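Local structure of anti-sigma-I factor RsgI3 (Clostridium thermocellum, 6QE7) at residues 64-67 and 73-76; 122-127 and 133-138; 184-187 and 193-196. The protein probably restrains the sigma factor SigI3 until its extracellular tandem PA14 domains, the part present here, bind pectin or related polysaccharide. All coordinates share one frame; numbering follows the deposited sequence.

Contacts 1 and 2 belong to the first PA14 domain and contact 3 to the second. Contact 1 is wholly buried; contacts 2 and 3 are partly buried. Contacts 1 and 2 share a sheet, in which strands 60-69 and 119-125 are neighbours. They also touch: F64 CE2 packs on I134 CD1, and Y65 OH probably bonds S125 OG. Contact 3 stands apart, its nearest atoms about 33 Å from those of contact 1. Contact 1 joins strands of two sheets by apolar side-chain atoms alone. Contact 2 adds a short strand to strand 119-125 with a backbone hydrogen bond, and an indole covers I134. Contact 3 lays a loop on a strand, like contact 1 without hydrogen bonds between its segments.

Contact 1: residues 64-67 and 73-76; sequences FYTV and RLWV
F64 and L74 bury the most surface here, and V76 completes the group. The branch of L74 that does the touching is CD2. It reaches F64 CB at 3.6 Å, and the two side chains lie roughly perpendicular. L74 holds CG opposite its own backbone N (chi1 -175°), which carries the branch out into the gap between F64 and T66. T66 answers with its methyl. T66 CG2 lies 4.1 Å from L74 CD2, and these two side chains run antiparallel alongside each other.

The F64 ring meets the other strand beyond this point. V76 CG2 sits over one ring face, 4.0 Å from the centroid and only 6° off the normal. This is a CH-pi contact with the methyl above the ring centre. The two side chains meet head-on.

The segments run nearly antiparallel, at 158°, but their axes come no closer than 8.9 Å and no hydrogen bond joins them. This is packing between the two facing sheets of the PA14 beta-sandwich. Strand 60-69 belongs to one sheet and strand 72-76 to the other. F64, T66, L74 and V76 are the inward residues. I82 of strand 79-84 touches both T66 and L74. I107 of strand 105-113 lies against both L74 and V76, while I97 packs on F64.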
ATOM      1  N   PHE A  64      27.412  -3.928  -7.834  1.00 37.69           N
ATOM      2  CA  PHE A  64      26.207  -3.080  -8.048  1.00 31.61           C
ATOM      3  C   PHE A  64      26.206  -1.959  -7.016  1.00 30.59           C
ATOM      4  O   PHE A  64      26.615  -2.113  -5.797  1.00 32.46           O
ATOM      5  CB  PHE A  64      24.920  -3.885  -7.938  1.00 31.81           C
ATOM      6  CG  PHE A  64      24.809  -4.802  -9.087  1.00 29.94           C
ATOM      7  CD1 PHE A  64      25.564  -5.961  -9.123  1.00 36.87           C
ATOM      8  CD2 PHE A  64      24.081  -4.455 -10.189  1.00 30.52           C
ATOM      9  CE1 PHE A  64      25.480  -6.811 -10.206  1.00 30.79           C
ATOM     10  CE2 PHE A  64      23.974  -5.326 -11.255  1.00 31.03           C
ATOM     11  CZ  PHE A  64      24.686  -6.492 -11.269  1.00 33.42           C
ATOM     12  N   TYR A  65      25.865  -0.779  -7.514  1.00 28.37           N
ATOM     13  CA  TYR A  65      25.704   0.436  -6.679  1.00 29.59           C
ATOM     14  C   TYR A  65      24.314   1.032  -6.941  1.00 30.52           C
ATOM     15  O   TYR A  65      23.869   1.091  -8.095  1.00 30.92           O
ATOM     16  CB  TYR A  65      26.703   1.542  -7.002  1.00 33.03           C
ATOM     17  CG  TYR A  65      28.120   1.119  -7.299  1.00 30.30           C
ATOM     18  CD1 TYR A  65      28.456   0.414  -8.457  1.00 33.09           C
ATOM     19  CD2 TYR A  65      29.130   1.437  -6.406  1.00 32.74           C
ATOM     20  CE1 TYR A  65      29.784   0.082  -8.720  1.00 36.36           C
ATOM     21  CE2 TYR A  65      30.450   1.090  -6.652  1.00 33.27           C
ATOM     22  CZ  TYR A  65      30.776   0.407  -7.811  1.00 30.25           C
ATOM     23  OH  TYR A  65      32.096   0.048  -7.986  1.00 41.82           O
ATOM     24  N   THR A  66      23.709   1.524  -5.862  1.00 27.65           N
ATOM     25  CA  THR A  66      22.464   2.312  -5.850  1.00 29.55           C
ATOM     26  C   THR A  66      22.840   3.647  -5.234  1.00 28.00           C
ATOM     27  O   THR A  66      23.612   3.683  -4.305  1.00 30.83           O
ATOM     28  CB  THR A  66      21.348   1.586  -5.095  1.00 30.12           C
ATOM     29  OG1 THR A  66      21.719   1.440  -3.717  1.00 23.34           O
ATOM     30  CG2 THR A  66      21.028   0.227  -5.669  1.00 32.88           C
ATOM     31  N   VAL A  67      22.380   4.726  -5.833  1.00 30.76           N
ATOM     32  CA  VAL A  67      22.427   6.039  -5.155  1.00 32.84           C
ATOM     33  C   VAL A  67      20.972   6.504  -5.134  1.00 32.97           C
ATOM     34  O   VAL A  67      20.424   6.728  -6.224  1.00 27.33           O
ATOM     35  CB  VAL A  67      23.339   7.046  -5.904  1.00 32.35           C
ATOM     36  CG1 VAL A  67      23.482   8.325  -5.113  1.00 36.15           C
ATOM     37  CG2 VAL A  67      24.702   6.456  -6.167  1.00 39.59           C
ATOM     38  N   ARG A  73      16.000  -1.388  -2.058  1.00 22.92           N
ATOM     39  CA  ARG A  73      16.422  -2.781  -1.931  1.00 26.70           C
ATOM     40  C   ARG A  73      16.795  -3.293  -3.314  1.00 26.53           C
ATOM     41  O   ARG A  73      16.027  -3.013  -4.275  1.00 24.43           O
ATOM     42  CB  ARG A  73      15.269  -3.619  -1.353  1.00 31.16           C
ATOM     43  CG  ARG A  73      14.901  -3.338   0.093  1.00 26.33           C
ATOM     44  CD  ARG A  73      14.003  -4.482   0.588  1.00 30.02           C
ATOM     45  NE  ARG A  73      14.033  -4.395   2.039  1.00 34.04           N
ATOM     46  CZ  ARG A  73      13.088  -3.866   2.786  1.00 37.48           C
ATOM     47  NH1 ARG A  73      11.917  -3.425   2.276  1.00 28.70           N
ATOM     48  NH2 ARG A  73      13.314  -3.913   4.078  1.00 38.01           N
ATOM     49  N   LEU A  74      17.933  -3.983  -3.430  1.00 29.90           N
ATOM     50  CA  LEU A  74      18.358  -4.541  -4.742  1.00 28.45           C
ATOM     51  C   LEU A  74      18.553  -6.022  -4.630  1.00 27.99           C
ATOM     52  O   LEU A  74      19.398  -6.428  -3.804  1.00 24.76           O
ATOM     53  CB  LEU A  74      19.684  -3.909  -5.207  1.00 31.47           C
ATOM     54  CG  LEU A  74      20.151  -4.319  -6.605  1.00 30.41           C
ATOM     55  CD1 LEU A  74      19.104  -4.014  -7.640  1.00 28.41           C
ATOM     56  CD2 LEU A  74      21.463  -3.622  -6.970  1.00 32.90           C
ATOM     57  N   TRP A  75      17.861  -6.758  -5.499  1.00 30.69           N
ATOM     58  CA  TRP A  75      18.066  -8.202  -5.731  1.00 32.30           C
ATOM     59  C   TRP A  75      18.687  -8.381  -7.099  1.00 30.51           C
ATOM     60  O   TRP A  75      18.139  -7.820  -8.099  1.00 32.43           O
ATOM     61  CB  TRP A  75      16.790  -9.063  -5.634  1.00 27.82           C
ATOM     62  CG  TRP A  75      16.094  -9.063  -4.327  1.00 31.36           C
ATOM     63  CD1 TRP A  75      16.106 -10.053  -3.411  1.00 36.95           C
ATOM     64  CD2 TRP A  75      15.174  -8.085  -3.824  1.00 33.16           C
ATOM     65  NE1 TRP A  75      15.324  -9.716  -2.350  1.00 32.21           N
ATOM     66  CE2 TRP A  75      14.693  -8.549  -2.593  1.00 32.68           C
ATOM     67  CE3 TRP A  75      14.750  -6.831  -4.262  1.00 32.05           C
ATOM     68  CZ2 TRP A  75      13.779  -7.850  -1.805  1.00 33.34           C
ATOM     69  CZ3 TRP A  75      13.835  -6.148  -3.494  1.00 33.76           C
ATOM     70  CH2 TRP A  75      13.373  -6.635  -2.270  1.00 33.46           C
ATOM     71  N   VAL A  76      19.748  -9.177  -7.149  1.00 31.64           N
ATOM     72  CA  VAL A  76      20.293  -9.738  -8.424  1.00 34.56           C
ATOM     73  C   VAL A  76      20.382 -11.267  -8.264  1.00 32.21           C
ATOM     74  O   VAL A  76      20.885 -11.739  -7.253  1.00 31.06           O
ATOM     75  CB  VAL A  76      21.649  -9.100  -8.762  1.00 39.92           C
ATOM     76  CG1 VAL A  76      22.268  -9.728 -10.021  1.00 38.44           C
ATOM     77  CG2 VAL A  76      21.583  -7.592  -8.882  1.00 33.67           C
TER

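Contact 2: residues 122-127 and 133-138; sequences LMWSSK and IIPSSQ
W124 and I134 form the main bump and hollow of this contact. I134 lies under one face of the indole. I134 CG1 is 3.9 Å from the centroid of the W124 five-membered ring and 16° off its normal, a CH-pi contact. I134 CG2 also lies on that face, over the middle of the ring system. With chi1 at 68°, W124 folds its ring back above its own backbone and so over I134. The far, benzo end of the indole meets Q138: W124 CZ2 and CH2 are each 3.7 Å from Q138 CG. P135 CD lies by W124 NE1, at 4.0 Å, and by CZ2. The side chains of P135 and Q138 are each roughly perpendicular to that of W124.

I134 also fills the hollow beside L122, where its tip CD1 comes within 3.8 Å of L122 CG. One hydrogen bond fixes the backbone below: I134 N donates to L122 O at 3.1 Å, almost straight at 170°. A water lies near both L122 O and I134 O. M123 and I133 make an antiparallel, non-hydrogen-bonded pair. Their side chains diverge, yet I133 CD1 comes to 4.0 Å from M123 CG.

W124 NE1 bonds E132 OE2, and Q138 NE2 bonds E55 O. The M123-I133 bridge and a W124-E132 backbone bond add short strand 132-133 to strand 119-125 of the first PA14 domain, which also pairs with strands 60-69 and 29-31. The chain after it packs back on strand 119-125. V54 of strand 53-54, from the other sheet, packs on both W124 and I134.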
ATOM      1  N   LEU A 122      21.081   3.355 -10.539  1.00 30.49           N
ATOM      2  CA  LEU A 122      21.664   1.999 -10.446  1.00 33.16           C
ATOM      3  C   LEU A 122      22.914   1.937 -11.329  1.00 37.00           C
ATOM      4  O   LEU A 122      22.767   2.101 -12.530  1.00 36.36           O
ATOM      5  CB  LEU A 122      20.625   0.975 -10.906  1.00 30.72           C
ATOM      6  CG  LEU A 122      21.107  -0.468 -10.965  1.00 32.90           C
ATOM      7  CD1 LEU A 122      21.492  -0.952  -9.596  1.00 37.45           C
ATOM      8  CD2 LEU A 122      20.051  -1.385 -11.548  1.00 34.47           C
ATOM      9  N   MET A 123      24.059   1.606 -10.750  1.00 36.12           N
ATOM     10  CA  MET A 123      25.353   1.536 -11.448  1.00 34.26           C
ATOM     11  C   MET A 123      25.971   0.155 -11.254  1.00 36.82           C
ATOM     12  O   MET A 123      25.441  -0.662 -10.496  1.00 38.45           O
ATOM     13  CB  MET A 123      26.262   2.629 -10.892  1.00 35.42           C
ATOM     14  CG  MET A 123      25.639   3.968 -11.027  1.00 37.70           C
ATOM     15  SD  MET A 123      26.693   5.265 -10.577  1.00 46.77           S
ATOM     16  CE  MET A 123      26.817   5.154  -8.803  1.00 53.66           C
ATOM     17  N   TRP A 124      27.002  -0.158 -12.023  1.00 32.34           N
ATOM     18  CA  TRP A 124      27.781  -1.397 -11.872  1.00 29.58           C
ATOM     19  C   TRP A 124      29.228  -1.121 -12.294  1.00 36.89           C
ATOM     20  O   TRP A 124      29.452  -0.184 -12.999  1.00 34.60           O
ATOM     21  CB  TRP A 124      27.214  -2.581 -12.647  1.00 31.41           C
ATOM     22  CG  TRP A 124      27.276  -2.514 -14.129  1.00 32.88           C
ATOM     23  CD1 TRP A 124      27.677  -1.458 -14.899  1.00 33.39           C
ATOM     24  CD2 TRP A 124      26.740  -3.492 -15.018  1.00 30.86           C
ATOM     25  NE1 TRP A 124      27.419  -1.724 -16.209  1.00 33.42           N
ATOM     26  CE2 TRP A 124      26.896  -2.984 -16.317  1.00 30.49           C
ATOM     27  CE3 TRP A 124      26.234  -4.771 -14.856  1.00 32.86           C
ATOM     28  CZ2 TRP A 124      26.555  -3.711 -17.440  1.00 30.44           C
ATOM     29  CZ3 TRP A 124      25.886  -5.494 -15.974  1.00 35.81           C
ATOM     30  CH2 TRP A 124      26.031  -4.956 -17.254  1.00 36.11           C
ATOM     31  N   SER A 125      30.132  -1.967 -11.848  1.00 40.40           N
ATOM     32  CA  SER A 125      31.584  -1.927 -12.084  1.00 40.18           C
ATOM     33  C   SER A 125      32.084  -3.364 -11.999  1.00 47.00           C
ATOM     34  O   SER A 125      31.329  -4.244 -11.454  1.00 36.29           O
ATOM     35  CB  SER A 125      32.270  -0.981 -11.129  1.00 46.24           C
ATOM     36  OG  SER A 125      32.409  -1.555  -9.846  1.00 45.04           O
ATOM     37  N   SER A 126      33.249  -3.620 -12.619  1.00 43.54           N
ATOM     38  CA  SER A 126      34.056  -4.874 -12.505  1.00 46.92           C
ATOM     39  C   SER A 126      35.501  -4.624 -12.972  1.00 54.07           C
ATOM     40  O   SER A 126      35.889  -3.413 -13.187  1.00 46.15           O
ATOM     41  CB  SER A 126      33.426  -6.063 -13.241  1.00 36.61           C
ATOM     42  OG  SER A 126      33.178  -5.811 -14.591  1.00 44.13           O
ATOM     43  N   LYS A 127      36.284  -5.696 -13.088  1.00 55.88           N
ATOM     44  CA  LYS A 127      37.706  -5.552 -13.440  1.00 52.35           C
ATOM     45  C   LYS A 127      37.734  -4.737 -14.737  1.00 44.75           C
ATOM     46  O   LYS A 127      38.321  -3.681 -14.703  1.00 46.54           O
ATOM     47  CB  LYS A 127      38.355  -6.919 -13.578  1.00 51.19           C
ATOM     48  CG  LYS A 127      39.866  -6.821 -13.520  1.00 60.06           C
ATOM     49  CD  LYS A 127      40.539  -8.166 -13.389  1.00 60.66           C
ATOM     50  CE  LYS A 127      40.130  -9.132 -14.478  1.00 65.85           C
ATOM     51  NZ  LYS A 127      40.249 -10.517 -13.989  1.00 79.12           N
ATOM     52  N   ILE A 133      26.349   3.956 -14.893  1.00 35.31           N
ATOM     53  CA  ILE A 133      24.895   3.672 -15.019  1.00 34.79           C
ATOM     54  C   ILE A 133      24.669   2.405 -15.835  1.00 36.05           C
ATOM     55  O   ILE A 133      25.089   2.331 -16.990  1.00 34.42           O
ATOM     56  CB  ILE A 133      24.135   4.866 -15.647  1.00 35.58           C
ATOM     57  CG1 ILE A 133      24.214   6.140 -14.809  1.00 35.33           C
ATOM     58  CG2 ILE A 133      22.696   4.456 -15.908  1.00 30.37           C
ATOM     59  CD1 ILE A 133      23.370   6.062 -13.508  1.00 42.80           C
ATOM     60  N   ILE A 134      23.908   1.448 -15.316  1.00 31.99           N
ATOM     61  CA  ILE A 134      23.721   0.210 -16.100  1.00 29.33           C
ATOM     62  C   ILE A 134      22.932   0.612 -17.328  1.00 35.85           C
ATOM     63  O   ILE A 134      21.794   1.074 -17.220  1.00 38.22           O
ATOM     64  CB  ILE A 134      23.038  -0.939 -15.349  1.00 32.72           C
ATOM     65  CG1 ILE A 134      23.740  -1.289 -14.037  1.00 39.19           C
ATOM     66  CG2 ILE A 134      22.907  -2.176 -16.242  1.00 36.84           C
ATOM     67  CD1 ILE A 134      23.206  -2.546 -13.358  1.00 37.05           C
ATOM     68  N   PRO A 135      23.434   0.344 -18.541  1.00 40.98           N
ATOM     69  CA  PRO A 135      22.760   0.822 -19.744  1.00 38.57           C
ATOM     70  C   PRO A 135      21.665  -0.086 -20.281  1.00 37.57           C
ATOM     71  O   PRO A 135      21.579  -1.229 -19.865  1.00 35.65           O
ATOM     72  CB  PRO A 135      23.932   0.920 -20.726  1.00 42.09           C
ATOM     73  CG  PRO A 135      24.782  -0.242 -20.336  1.00 41.77           C
ATOM     74  CD  PRO A 135      24.736  -0.280 -18.826  1.00 44.09           C
ATOM     75  N   SER A 136      20.824   0.469 -21.166  1.00 30.84           N
ATOM     76  CA  SER A 136      19.584  -0.177 -21.638  1.00 31.04           C
ATOM     77  C   SER A 136      19.936  -1.402 -22.441  1.00 32.26           C
ATOM     78  O   SER A 136      19.114  -2.309 -22.479  1.00 35.28           O
ATOM     79  CB  SER A 136      18.693   0.726 -22.468  1.00 33.81           C
ATOM     80  OG  SER A 136      19.410   1.308 -23.531  1.00 35.44           O
ATOM     81  N   SER A 137      21.085  -1.398 -23.095  1.00 33.76           N
ATOM     82  CA  SER A 137      21.549  -2.530 -23.962  1.00 38.52           C
ATOM     83  C   SER A 137      21.695  -3.780 -23.110  1.00 41.85           C
ATOM     84  O   SER A 137      21.493  -4.834 -23.670  1.00 43.43           O
ATOM     85  CB  SER A 137      22.866  -2.248 -24.639  1.00 35.00           C
ATOM     86  OG  SER A 137      23.799  -1.753 -23.690  1.00 39.17           O
ATOM     87  N   GLN A 138      21.982  -3.645 -21.807  1.00 39.11           N
ATOM     88  CA  GLN A 138      22.161  -4.821 -20.898  1.00 40.06           C
ATOM     89  C   GLN A 138      20.925  -5.111 -20.032  1.00 39.14           C
ATOM     90  O   GLN A 138      21.068  -5.900 -19.082  1.00 43.64           O
ATOM     91  CB  GLN A 138      23.317  -4.565 -19.934  1.00 38.88           C
ATOM     92  CG  GLN A 138      24.588  -4.015 -20.562  1.00 39.77           C
ATOM     93  CD  GLN A 138      25.014  -4.777 -21.782  1.00 43.74           C
ATOM     94  OE1 GLN A 138      25.285  -4.183 -22.823  1.00 38.44           O
ATOM     95  NE2 GLN A 138      24.996  -6.097 -21.683  1.00 38.87           N
TER
HETATM   96  O   HOH W   1      20.543   1.692 -14.736  1.00 32.91           O

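Contact 3: residues 184-187 and 193-196; sequences FPVG and KFSV
F194 is the side chain that the loop 184-187 closes on. Its CB points toward the loop, and chi1 79° sets CG over the backbone, between N and C. The ring then extends along three consecutive loop residues. F194 CD2 meets a methyl, V186 CG2, at 4.0 Å. Further out, F194 CE2 comes to 3.5 Å from P185 CG. At the tip, F194 CZ is in close contact with the proline ring, 3.4 Å from P185 CD and equally near P185 CG. Next, F194 CE1 lies between two neighbours. It is 3.7 Å from P185 CD and 3.8 Å from F184 CD1. Back toward the root, F194 CD1 is 4.2 Å from the same F184 atom.

All three loop residues approach from the same side of the F194 ring plane. V186 lies near CD2, P185 spans CE2, CZ and CE1, and F184 lies beside CE1 and CD1. The proline and F194 are roughly perpendicular. F184 and V186 each approach F194 at a slant. F184 touches F194 through CD1, one corner of its own ring. V186 points its CG2 branch inward. The contact is apolar throughout and has no hydrogen bond between the segments.

This is a loop of the second PA14 domain folded against strand 193-202. The loop leaves strand 177-179 and leads into strand 193-202. That strand pairs with strand 154-159 and with strand 254-263. Y158 of the first packs on both P185 and V186, and N262 of the second touches F184 and F194. L189, from the turn between the segments, lies against both phenylalanines.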
ATOM      1  N   PHE A 184     -33.673  -3.795   6.870  1.00 52.56           N
ATOM      2  CA  PHE A 184     -32.379  -4.449   7.195  1.00 41.95           C
ATOM      3  C   PHE A 184     -31.649  -4.814   5.923  1.00 36.00           C
ATOM      4  O   PHE A 184     -32.203  -5.333   4.975  1.00 38.16           O
ATOM      5  CB  PHE A 184     -32.581  -5.680   8.083  1.00 43.78           C
ATOM      6  CG  PHE A 184     -33.285  -5.369   9.372  1.00 38.84           C
ATOM      7  CD1 PHE A 184     -32.711  -4.514  10.286  1.00 37.49           C
ATOM      8  CD2 PHE A 184     -34.585  -5.792   9.582  1.00 39.36           C
ATOM      9  CE1 PHE A 184     -33.362  -4.186  11.458  1.00 38.07           C
ATOM     10  CE2 PHE A 184     -35.234  -5.484  10.755  1.00 35.38           C
ATOM     11  CZ  PHE A 184     -34.611  -4.720  11.712  1.00 41.50           C
ATOM     12  N   PRO A 185     -30.312  -4.694   5.905  1.00 37.10           N
ATOM     13  CA  PRO A 185     -29.555  -5.075   4.727  1.00 35.86           C
ATOM     14  C   PRO A 185     -29.541  -6.576   4.398  1.00 33.54           C
ATOM     15  O   PRO A 185     -29.072  -6.991   3.321  1.00 31.07           O
ATOM     16  CB  PRO A 185     -28.160  -4.470   4.981  1.00 38.91           C
ATOM     17  CG  PRO A 185     -28.072  -4.412   6.486  1.00 41.61           C
ATOM     18  CD  PRO A 185     -29.492  -4.171   6.988  1.00 41.58           C
ATOM     19  N   VAL A 186     -30.057  -7.406   5.284  1.00 36.94           N
ATOM     20  CA  VAL A 186     -29.967  -8.880   5.153  1.00 36.11           C
ATOM     21  C   VAL A 186     -31.412  -9.353   5.324  1.00 40.39           C
ATOM     22  O   VAL A 186     -32.036  -8.871   6.273  1.00 37.67           O
ATOM     23  CB  VAL A 186     -29.037  -9.462   6.238  1.00 38.11           C
ATOM     24  CG1 VAL A 186     -28.857 -10.971   6.112  1.00 32.16           C
ATOM     25  CG2 VAL A 186     -27.696  -8.789   6.212  1.00 43.72           C
ATOM     26  N   GLY A 187     -31.912 -10.174   4.420  1.00 45.23           N
ATOM     27  CA  GLY A 187     -33.267 -10.753   4.516  1.00 51.86           C
ATOM     28  C   GLY A 187     -33.304 -12.006   5.368  1.00 51.60           C
ATOM     29  O   GLY A 187     -32.239 -12.529   5.762  1.00 43.91           O
ATOM     30  N   LYS A 193     -31.825  -9.371  13.854  1.00 41.17           N
ATOM     31  CA  LYS A 193     -30.474  -9.671  14.372  1.00 38.38           C
ATOM     32  C   LYS A 193     -29.671 -10.007  13.109  1.00 38.39           C
ATOM     33  O   LYS A 193     -30.035 -10.979  12.383  1.00 39.38           O
ATOM     34  CB  LYS A 193     -30.457 -10.783  15.448  1.00 39.51           C
ATOM     35  CG  LYS A 193     -30.633 -10.314  16.888  1.00 41.80           C
ATOM     36  CD  LYS A 193     -30.957 -11.425  17.949  1.00 42.14           C
ATOM     37  CE  LYS A 193     -31.879 -10.907  19.051  1.00 48.29           C
ATOM     38  NZ  LYS A 193     -31.812 -11.655  20.343  1.00 50.18           N
ATOM     39  N   PHE A 194     -28.643  -9.220  12.841  1.00 36.43           N
ATOM     40  CA  PHE A 194     -27.686  -9.475  11.746  1.00 36.32           C
ATOM     41  C   PHE A 194     -26.356  -8.823  12.182  1.00 37.36           C
ATOM     42  O   PHE A 194     -26.272  -8.106  13.218  1.00 33.84           O
ATOM     43  CB  PHE A 194     -28.251  -8.979  10.412  1.00 36.85           C
ATOM     44  CG  PHE A 194     -28.133  -7.485  10.200  1.00 35.28           C
ATOM     45  CD1 PHE A 194     -29.110  -6.626  10.649  1.00 31.55           C
ATOM     46  CD2 PHE A 194     -26.974  -6.941   9.657  1.00 41.58           C
ATOM     47  CE1 PHE A 194     -28.964  -5.261  10.494  1.00 38.90           C
ATOM     48  CE2 PHE A 194     -26.832  -5.580   9.495  1.00 36.45           C
ATOM     49  CZ  PHE A 194     -27.839  -4.740   9.899  1.00 39.85           C
ATOM     50  N   SER A 195     -25.302  -9.074  11.431  1.00 35.11           N
ATOM     51  CA  SER A 195     -23.957  -8.552  11.784  1.00 33.46           C
ATOM     52  C   SER A 195     -23.163  -8.409  10.479  1.00 32.42           C
ATOM     53  O   SER A 195     -23.565  -9.033   9.432  1.00 31.39           O
ATOM     54  CB  SER A 195     -23.341  -9.512  12.844  1.00 33.11           C
ATOM     55  OG  SER A 195     -23.305 -10.852  12.332  1.00 35.48           O
ATOM     56  N   VAL A 196     -22.085  -7.627  10.502  1.00 27.47           N
ATOM     57  CA  VAL A 196     -21.274  -7.314   9.290  1.00 31.60           C
ATOM     58  C   VAL A 196     -19.800  -7.278   9.698  1.00 33.47           C
ATOM     59  O   VAL A 196     -19.526  -6.827  10.803  1.00 30.62           O
ATOM     60  CB  VAL A 196     -21.669  -5.956   8.678  1.00 32.44           C
ATOM     61  CG1 VAL A 196     -21.175  -5.812   7.255  1.00 34.30           C
ATOM     62  CG2 VAL A 196     -23.172  -5.744   8.749  1.00 39.00           C
TER